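Local coordinates for GDSL-like protein (Collinsella aerofaciens ATCC 25986, PDB 7BXD) that probably hydrolyses acyl esters, as a GDSL-like acylhydrolase of the SGNH hydrolase clan, at residues I77-D82 and T122-F127; S86-L91 and D132-T137. All coordinates share one frame; numbering follows the deposited sequence.

Contact 1 (77-82 with 122-127) and contact 2 (86-91 with 132-137) have centres about 10 Å apart and join the same two parts of the chain: the region running into helix 87-90, and helix 127-141 with the loop leading into it. They alternate in sequence and meet directly, through a probable hydrogen bond from V88 N to I77 O (3.2 Å) and packing of I77 CA on F87 CD1 (3.6 Å). D109, in what looks like the Gly-X-Asn-Asp block of SGNH hydrolases, accepts the amides of I77 and A78, which probably ties contact 1 to the active-site side. From contact 2, R90 binds the carbonyl of G35, in the GDSL-like segment.

Contact 1. Residues I77-D82 and T122-F127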
ATOM      1  N   ILE A  77       3.705  -7.539   2.275  1.00 13.42           N
ATOM      2  CA  ILE A  77       2.915  -7.589   3.505  1.00 13.53           C
ATOM      3  C   ILE A  77       3.302  -8.812   4.330  1.00 13.70           C
ATOM      4  O   ILE A  77       3.537  -8.714   5.548  1.00 14.52           O
ATOM      5  CB  ILE A  77       1.412  -7.525   3.192  1.00 14.39           C
ATOM      6  CG1 ILE A  77       1.066  -6.101   2.700  1.00 15.58           C
ATOM      7  CG2 ILE A  77       0.561  -7.868   4.438  1.00 15.87           C
ATOM      8  CD1 ILE A  77      -0.401  -5.879   2.351  1.00 15.88           C
ATOM      9  N   ALA A  78       3.399  -9.982   3.674  1.00 13.32           N
ATOM     10  CA  ALA A  78       3.624 -11.244   4.371  1.00 13.92           C
ATOM     11  C   ALA A  78       5.100 -11.568   4.560  1.00 14.52           C
ATOM     12  O   ALA A  78       5.973 -11.167   3.765  1.00 15.14           O
ATOM     13  CB  ALA A  78       3.000 -12.397   3.606  1.00 14.93           C
ATOM     14  N   ILE A  79       5.368 -12.358   5.613  1.00 15.11           N
ATOM     15  CA  ILE A  79       6.706 -12.893   5.838  1.00 15.88           C
ATOM     16  C   ILE A  79       7.035 -13.910   4.761  1.00 16.31           C
ATOM     17  O   ILE A  79       6.195 -14.738   4.396  1.00 17.50           O
ATOM     18  CB  ILE A  79       6.792 -13.598   7.209  1.00 17.41           C
ATOM     19  CG1 ILE A  79       6.346 -12.669   8.331  1.00 18.46           C
ATOM     20  CG2 ILE A  79       8.211 -14.115   7.431  1.00 18.89           C
ATOM     21  CD1 ILE A  79       6.401 -13.333   9.715  1.00 19.91           C
ATOM     22  N   LYS A  80       8.282 -13.894   4.295  1.00 16.94           N
ATOM     23  CA  LYS A  80       8.811 -14.908   3.388  1.00 17.99           C
ATOM     24  C   LYS A  80      10.297 -15.083   3.691  1.00 19.96           C
ATOM     25  O   LYS A  80      10.972 -14.121   4.063  1.00 20.98           O
ATOM     26  CB  LYS A  80       8.565 -14.527   1.910  1.00 19.26           C
ATOM     27  CG  LYS A  80       8.649 -15.712   0.949  1.00 20.32           C
ATOM     28  CD  LYS A  80       8.305 -15.336  -0.478  1.00 22.43           C
ATOM     29  CE  LYS A  80       8.271 -16.591  -1.349  1.00 25.04           C
ATOM     30  NZ  LYS A  80       8.548 -16.370  -2.791  1.00 27.36           N
ATOM     31  N   ALA A  81      10.808 -16.307   3.527  1.00 21.31           N
ATOM     32  CA  ALA A  81      12.141 -16.599   4.052  1.00 23.28           C
ATOM     33  C   ALA A  81      13.265 -15.835   3.354  1.00 23.84           C
ATOM     34  O   ALA A  81      14.378 -15.799   3.886  1.00 25.40           O
ATOM     35  CB  ALA A  81      12.413 -18.091   3.999  1.00 24.75           C
ATOM     36  N   ASP A  82      13.015 -15.242   2.184  1.00 23.14           N
ATOM     37  CA  ASP A  82      14.049 -14.570   1.416  1.00 23.19           C
ATOM     38  C   ASP A  82      14.277 -13.124   1.831  1.00 23.58           C
ATOM     39  O   ASP A  82      15.205 -12.496   1.314  1.00 24.74           O
ATOM     40  CB  ASP A  82      13.777 -14.678  -0.097  1.00 24.21           C
ATOM     41  CG  ASP A  82      12.478 -14.016  -0.523  1.00 24.51           C
ATOM     42  OD1 ASP A  82      11.573 -13.794   0.322  1.00 23.29           O
ATOM     43  OD2 ASP A  82      12.366 -13.734  -1.742  1.00 25.96           O
ATOM     44  N   THR A 122      -4.216 -17.626   9.973  1.00 16.42           N
ATOM     45  CA  THR A 122      -3.382 -16.832  10.873  1.00 17.05           C
ATOM     46  C   THR A 122      -1.895 -17.088  10.641  1.00 17.16           C
ATOM     47  O   THR A 122      -1.056 -16.752  11.495  1.00 19.77           O
ATOM     48  CB  THR A 122      -3.760 -17.053  12.345  1.00 19.91           C
ATOM     49  OG1 THR A 122      -3.600 -18.434  12.673  1.00 21.75           O
ATOM     50  CG2 THR A 122      -5.194 -16.621  12.602  1.00 20.67           C
ATOM     51  N   ASP A 123      -1.547 -17.626   9.483  1.00 15.99           N
ATOM     52  CA  ASP A 123      -0.145 -17.805   9.119  1.00 16.11           C
ATOM     53  C   ASP A 123       0.331 -16.515   8.455  1.00 15.10           C
ATOM     54  O   ASP A 123      -0.139 -16.163   7.372  1.00 14.90           O
ATOM     55  CB  ASP A 123      -0.046 -18.950   8.122  1.00 17.87           C
ATOM     56  CG  ASP A 123       1.384 -19.282   7.725  1.00 19.60           C
ATOM     57  OD1 ASP A 123       2.317 -18.548   8.127  1.00 18.39           O
ATOM     58  OD2 ASP A 123       1.582 -20.276   6.978  1.00 22.77           O
ATOM     59  N   ALA A 124       1.246 -15.792   9.113  1.00 15.07           N
ATOM     60  CA  ALA A 124       1.756 -14.541   8.561  1.00 15.99           C
ATOM     61  C   ALA A 124       2.634 -14.735   7.332  1.00 15.05           C
ATOM     62  O   ALA A 124       3.033 -13.730   6.728  1.00 15.60           O
ATOM     63  CB  ALA A 124       2.498 -13.757   9.650  1.00 17.81           C
ATOM     64  N   HIS A 125       2.918 -15.978   6.935  1.00 15.19           N
ATOM     65  CA  HIS A 125       3.519 -16.273   5.637  1.00 16.47           C
ATOM     66  C   HIS A 125       2.485 -16.380   4.517  1.00 16.30           C
ATOM     67  O   HIS A 125       2.880 -16.473   3.349  1.00 18.46           O
ATOM     68  CB  HIS A 125       4.303 -17.588   5.690  1.00 18.74           C
ATOM     69  CG  HIS A 125       5.430 -17.558   6.658  1.00 22.65           C
ATOM     70  ND1 HIS A 125       5.255 -17.868   7.989  1.00 25.78           N
ATOM     71  CD2 HIS A 125       6.737 -17.251   6.508  1.00 24.89           C
ATOM     72  CE1 HIS A 125       6.418 -17.784   8.614  1.00 27.55           C
ATOM     73  NE2 HIS A 125       7.329 -17.381   7.744  1.00 27.37           N
ATOM     74  N   GLU A 126       1.189 -16.442   4.833  1.00 14.45           N
ATOM     75  CA  GLU A 126       0.143 -16.438   3.819  1.00 14.54           C
ATOM     76  C   GLU A 126      -0.431 -15.029   3.739  1.00 14.34           C
ATOM     77  O   GLU A 126      -0.464 -14.309   4.736  1.00 14.28           O
ATOM     78  CB  GLU A 126      -0.974 -17.424   4.179  1.00 14.94           C
ATOM     79  CG  GLU A 126      -0.598 -18.886   4.056  1.00 15.62           C
ATOM     80  CD  GLU A 126      -1.724 -19.835   4.450  1.00 15.51           C
ATOM     81  OE1 GLU A 126      -2.666 -19.426   5.162  1.00 16.93           O
ATOM     82  OE2 GLU A 126      -1.634 -21.042   4.072  1.00 17.58           O
ATOM     83  N   PHE A 127      -0.895 -14.627   2.551  1.00 14.15           N
ATOM     84  CA  PHE A 127      -1.401 -13.268   2.420  1.00 13.80           C
ATOM     85  C   PHE A 127      -2.591 -13.015   3.334  1.00 13.50           C
ATOM     86  O   PHE A 127      -2.652 -11.978   4.010  1.00 13.72           O
ATOM     87  CB  PHE A 127      -1.765 -12.975   0.975  1.00 13.87           C
ATOM     88  CG  PHE A 127      -1.947 -11.509   0.716  1.00 13.65           C
ATOM     89  CD1 PHE A 127      -0.851 -10.635   0.734  1.00 13.89           C
ATOM     90  CD2 PHE A 127      -3.213 -10.991   0.427  1.00 13.86           C
ATOM     91  CE1 PHE A 127      -1.023  -9.297   0.490  1.00 14.02           C
ATOM     92  CE2 PHE A 127      -3.360  -9.646   0.178  1.00 14.22           C
ATOM     93  CZ  PHE A 127      -2.267  -8.801   0.205  1.00 14.19           C
TER
HETATM   94  O   HOH W   1       5.361 -16.172   2.286  1.00 18.04           O
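I79 and H125 bring their CA atoms to 4.6 Å where the loop between strand 66-71 and helix 87-90 meets the loop entering helix 127-141, and the backbone bond between these irregular segments runs from I79 N to A124 O (2.9 Å, 149° at the hydrogen). The acceptor sits in a type I turn, D123 to E126, which puts A124 and H125 at its two central positions. A water adds a second backbone link by donating to both I79 O and H125 O, and the CA-H of H125 also points at I79 O.

Among the side chains, I79 and H125 carry the largest shares. I79 CB lies over one face of the H125 imidazole, 4.0 Å from the ring centroid and 26° off the normal, a CH-pi contact. With CG2 anti to the backbone N, that methyl reaches H125 NE2 at 3.4 Å, while the other branch ends with CD1 against A124 CB (3.9 Å). An alanine here would keep the CB over the ring but would probably open a gap beside A124 and leave the NE2 end of the imidazole without the CG2 methyl beside it. Deeper in, A78 CB lies 3.4 Å from A124 O, and I77 CD1 meets F127 CE1 at 3.9 Å. The F127 ring also packs edge-to-face with Y179.

The imidazole is held from its own segment too. D123 OD1 takes H125 ND1 in the ring plane through its syn lone pair, and takes H125 N from above the carboxylate plane, which makes an Asx turn. These two bonds to one oxygen would restrict rotation of the ring that I79 packs on, and the nearby carboxylate would probably favour a positive charge on H125.

Contact 2. Residues S86-L91 and D132-T137; sequences SFVERL and DYLIRT
V88 and Y133 make the aromatic part of this helix-to-helix contact, in which no hydrogen bond passes between 86-91 and 132-137. V88 CG1, anti to the backbone N (chi1 167°), is set over one face of the Y133 ring, 4.1 Å from its centroid and 27° off the normal, a CH-pi contact. T137 OG1 lies over the centre of the opposite face, 3.2 Å above the plane, so the ring is sandwiched between a methyl of one helix and a hydroxyl of its own.

The leucine contacts lie beside it. L134 spreads its two methyls over the first turn of the other helix: CD1 meets F87 CB at 3.9 Å, and CD2 rests 3.8 Å from F87 O. At the far end L91 CD2 presses on T137 CG2 (3.6 Å), while also lying near L134 CD2. F87 and L134 both reach V103 of strand 100-104, which places the packing against the central parallel sheet.

Several polar bonds are local to each segment. S86 and E89 form a capping box at the start of helix 87-90, S86 OG accepting E89 N and E89 OE1 accepting S86 N; OE1 also takes the S86 hydroxyl from the other face of its plane. T137 OG1 donates to Y133 O at 2.8 Å, a carbonyl that also holds T137 N. On helix 127-141, R136 NE makes a salt bridge to D132 OD2 (2.7 Å), while D132 OD1 bonds Y190 OH outside the segment.

With no hydrogen bond crossing, the two segments meet mainly through carbon, although L134 CD2 also touches the polar F87 O. The T137 hydroxyl bond, by placing OG1 over the ring, probably helps keep Y133 turned with a face toward V88.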
ATOM      1  N   SER A  86       9.231  -7.590   5.871  1.00 16.71           N
ATOM      2  CA  SER A  86       7.799  -7.583   5.566  1.00 15.81           C
ATOM      3  C   SER A  86       7.062  -6.558   6.433  1.00 15.07           C
ATOM      4  O   SER A  86       7.574  -6.084   7.468  1.00 15.62           O
ATOM      5  CB  SER A  86       7.173  -8.942   5.835  1.00 16.70           C
ATOM      6  OG  SER A  86       7.193  -9.284   7.216  1.00 16.68           O
ATOM      7  N   PHE A  87       5.836  -6.209   6.006  1.00 14.49           N
ATOM      8  CA  PHE A  87       5.039  -5.328   6.858  1.00 14.24           C
ATOM      9  C   PHE A  87       4.859  -5.972   8.232  1.00 14.20           C
ATOM     10  O   PHE A  87       4.908  -5.298   9.259  1.00 14.57           O
ATOM     11  CB  PHE A  87       3.659  -5.026   6.260  1.00 13.60           C
ATOM     12  CG  PHE A  87       3.622  -4.130   5.034  1.00 13.40           C
ATOM     13  CD1 PHE A  87       4.450  -4.322   3.905  1.00 14.35           C
ATOM     14  CD2 PHE A  87       2.675  -3.102   4.979  1.00 14.18           C
ATOM     15  CE1 PHE A  87       4.299  -3.510   2.753  1.00 14.10           C
ATOM     16  CE2 PHE A  87       2.535  -2.306   3.834  1.00 14.66           C
ATOM     17  CZ  PHE A  87       3.322  -2.515   2.737  1.00 13.88           C
ATOM     18  N   VAL A  88       4.597  -7.283   8.264  1.00 14.29           N
ATOM     19  CA  VAL A  88       4.427  -7.975   9.539  1.00 14.99           C
ATOM     20  C   VAL A  88       5.664  -7.772  10.413  1.00 15.75           C
ATOM     21  O   VAL A  88       5.548  -7.481  11.606  1.00 16.63           O
ATOM     22  CB  VAL A  88       4.143  -9.469   9.294  1.00 15.58           C
ATOM     23  CG1 VAL A  88       4.288 -10.288  10.588  1.00 16.68           C
ATOM     24  CG2 VAL A  88       2.749  -9.654   8.673  1.00 16.26           C
ATOM     25  N   GLU A  89       6.866  -7.949   9.831  1.00 15.80           N
ATOM     26  CA  GLU A  89       8.099  -7.833  10.599  1.00 16.73           C
ATOM     27  C   GLU A  89       8.400  -6.394  11.006  1.00 16.32           C
ATOM     28  O   GLU A  89       9.016  -6.160  12.060  1.00 17.06           O
ATOM     29  CB  GLU A  89       9.255  -8.439   9.817  1.00 18.27           C
ATOM     30  CG  GLU A  89       9.235  -9.960   9.778  1.00 19.71           C
ATOM     31  CD  GLU A  89      10.003 -10.553   8.605  1.00 20.64           C
ATOM     32  OE1 GLU A  89       9.721 -10.190   7.437  1.00 20.18           O
ATOM     33  OE2 GLU A  89      10.875 -11.443   8.842  1.00 22.84           O
ATOM     34  N   ARG A  90       8.014  -5.414  10.166  1.00 15.75           N
ATOM     35  CA  ARG A  90       8.332  -4.010  10.420  1.00 15.69           C
ATOM     36  C   ARG A  90       7.370  -3.346  11.398  1.00 15.41           C
ATOM     37  O   ARG A  90       7.688  -2.265  11.916  1.00 15.91           O
ATOM     38  CB  ARG A  90       8.317  -3.201   9.112  1.00 16.12           C
ATOM     39  CG  ARG A  90       9.510  -3.523   8.194  1.00 17.59           C
ATOM     40  CD  ARG A  90       9.641  -2.422   7.140  1.00 20.59           C
ATOM     41  NE  ARG A  90       8.556  -2.592   6.191  1.00 20.06           N
ATOM     42  CZ  ARG A  90       7.719  -1.653   5.699  1.00 17.68           C
ATOM     43  NH1 ARG A  90       7.740  -0.365   6.062  1.00 18.21           N
ATOM     44  NH2 ARG A  90       6.844  -2.051   4.803  1.00 16.50           N
ATOM     45  N   LEU A  91       6.173  -3.916  11.618  1.00 15.18           N
ATOM     46  CA  LEU A  91       5.119  -3.151  12.292  1.00 14.86           C
ATOM     47  C   LEU A  91       5.556  -2.654  13.680  1.00 14.80           C
ATOM     48  O   LEU A  91       5.282  -1.505  14.060  1.00 15.51           O
ATOM     49  CB  LEU A  91       3.846  -3.993  12.374  1.00 15.55           C
ATOM     50  CG  LEU A  91       2.702  -3.392  13.187  1.00 15.61           C
ATOM     51  CD1 LEU A  91       2.253  -2.063  12.625  1.00 15.86           C
ATOM     52  CD2 LEU A  91       1.553  -4.391  13.208  1.00 16.71           C
ATOM     53  N   ASP A 132      -4.529 -10.263   8.200  1.00 13.27           N
ATOM     54  CA  ASP A 132      -5.186 -10.464   9.488  1.00 13.80           C
ATOM     55  C   ASP A 132      -4.274 -10.035  10.634  1.00 13.53           C
ATOM     56  O   ASP A 132      -4.703  -9.329  11.558  1.00 14.23           O
ATOM     57  CB  ASP A 132      -5.600 -11.939   9.574  1.00 14.24           C
ATOM     58  CG  ASP A 132      -6.372 -12.267  10.829  1.00 15.42           C
ATOM     59  OD1 ASP A 132      -7.606 -12.067  10.813  1.00 16.59           O
ATOM     60  OD2 ASP A 132      -5.743 -12.720  11.809  1.00 17.20           O
ATOM     61  N   TYR A 133      -3.011 -10.467  10.596  1.00 14.22           N
ATOM     62  CA  TYR A 133      -2.056 -10.053  11.633  1.00 14.66           C
ATOM     63  C   TYR A 133      -1.948  -8.541  11.717  1.00 13.75           C
ATOM     64  O   TYR A 133      -1.916  -7.976  12.818  1.00 14.24           O
ATOM     65  CB  TYR A 133      -0.675 -10.662  11.360  1.00 15.75           C
ATOM     66  CG  TYR A 133       0.341 -10.266  12.394  1.00 16.29           C
ATOM     67  CD1 TYR A 133       1.112  -9.103  12.229  1.00 16.47           C
ATOM     68  CD2 TYR A 133       0.548 -11.066  13.535  1.00 18.57           C
ATOM     69  CE1 TYR A 133       2.033  -8.731  13.174  1.00 17.96           C
ATOM     70  CE2 TYR A 133       1.476 -10.702  14.489  1.00 19.73           C
ATOM     71  CZ  TYR A 133       2.209  -9.531  14.306  1.00 19.49           C
ATOM     72  OH  TYR A 133       3.142  -9.163  15.280  1.00 21.35           O
ATOM     73  N   LEU A 134      -1.801  -7.866  10.572  1.00 13.96           N
ATOM     74  CA  LEU A 134      -1.630  -6.414  10.622  1.00 14.07           C
ATOM     75  C   LEU A 134      -2.818  -5.745  11.280  1.00 13.58           C
ATOM     76  O   LEU A 134      -2.652  -4.836  12.100  1.00 14.38           O
ATOM     77  CB  LEU A 134      -1.426  -5.824   9.229  1.00 14.34           C
ATOM     78  CG  LEU A 134      -0.106  -6.127   8.496  1.00 14.95           C
ATOM     79  CD1 LEU A 134      -0.106  -5.317   7.196  1.00 16.12           C
ATOM     80  CD2 LEU A 134       1.100  -5.772   9.346  1.00 14.97           C
ATOM     81  N   ILE A 135      -4.048  -6.149  10.929  1.00 13.19           N
ATOM     82  CA  ILE A 135      -5.197  -5.457  11.492  1.00 13.35           C
ATOM     83  C   ILE A 135      -5.284  -5.702  12.991  1.00 13.71           C
ATOM     84  O   ILE A 135      -5.491  -4.760  13.777  1.00 14.70           O
ATOM     85  CB  ILE A 135      -6.498  -5.858  10.769  1.00 13.42           C
ATOM     86  CG1 ILE A 135      -6.442  -5.346   9.313  1.00 13.67           C
ATOM     87  CG2 ILE A 135      -7.721  -5.311  11.533  1.00 14.10           C
ATOM     88  CD1 ILE A 135      -7.471  -5.954   8.392  1.00 14.82           C
ATOM     89  N   ARG A 136      -5.097  -6.960  13.411  1.00 14.23           N
ATOM     90  CA  ARG A 136      -5.154  -7.258  14.849  1.00 15.20           C
ATOM     91  C   ARG A 136      -4.071  -6.497  15.599  1.00 14.12           C
ATOM     92  O   ARG A 136      -4.292  -6.003  16.721  1.00 15.08           O
ATOM     93  CB  ARG A 136      -5.003  -8.766  15.088  1.00 16.52           C
ATOM     94  CG  ARG A 136      -6.230  -9.586  14.672  1.00 18.35           C
ATOM     95  CD  ARG A 136      -6.042 -11.074  15.077  1.00 21.27           C
ATOM     96  NE  ARG A 136      -5.047 -11.777  14.258  1.00 24.43           N
ATOM     97  CZ  ARG A 136      -3.837 -12.188  14.661  1.00 27.54           C
ATOM     98  NH1 ARG A 136      -3.415 -11.962  15.898  1.00 29.52           N
ATOM     99  NH2 ARG A 136      -3.038 -12.829  13.803  1.00 29.19           N
ATOM    100  N   THR A 137      -2.868  -6.441  15.020  1.00 14.21           N
ATOM    101  CA  THR A 137      -1.719  -5.971  15.792  1.00 14.74           C
ATOM    102  C   THR A 137      -1.653  -4.441  15.797  1.00 14.61           C
ATOM    103  O   THR A 137      -1.283  -3.824  16.810  1.00 15.62           O
ATOM    104  CB  THR A 137      -0.438  -6.630  15.264  1.00 15.65           C
ATOM    105  OG1 THR A 137      -0.627  -8.049  15.295  1.00 16.17           O
ATOM    106  CG2 THR A 137       0.771  -6.270  16.132  1.00 17.34           C
TER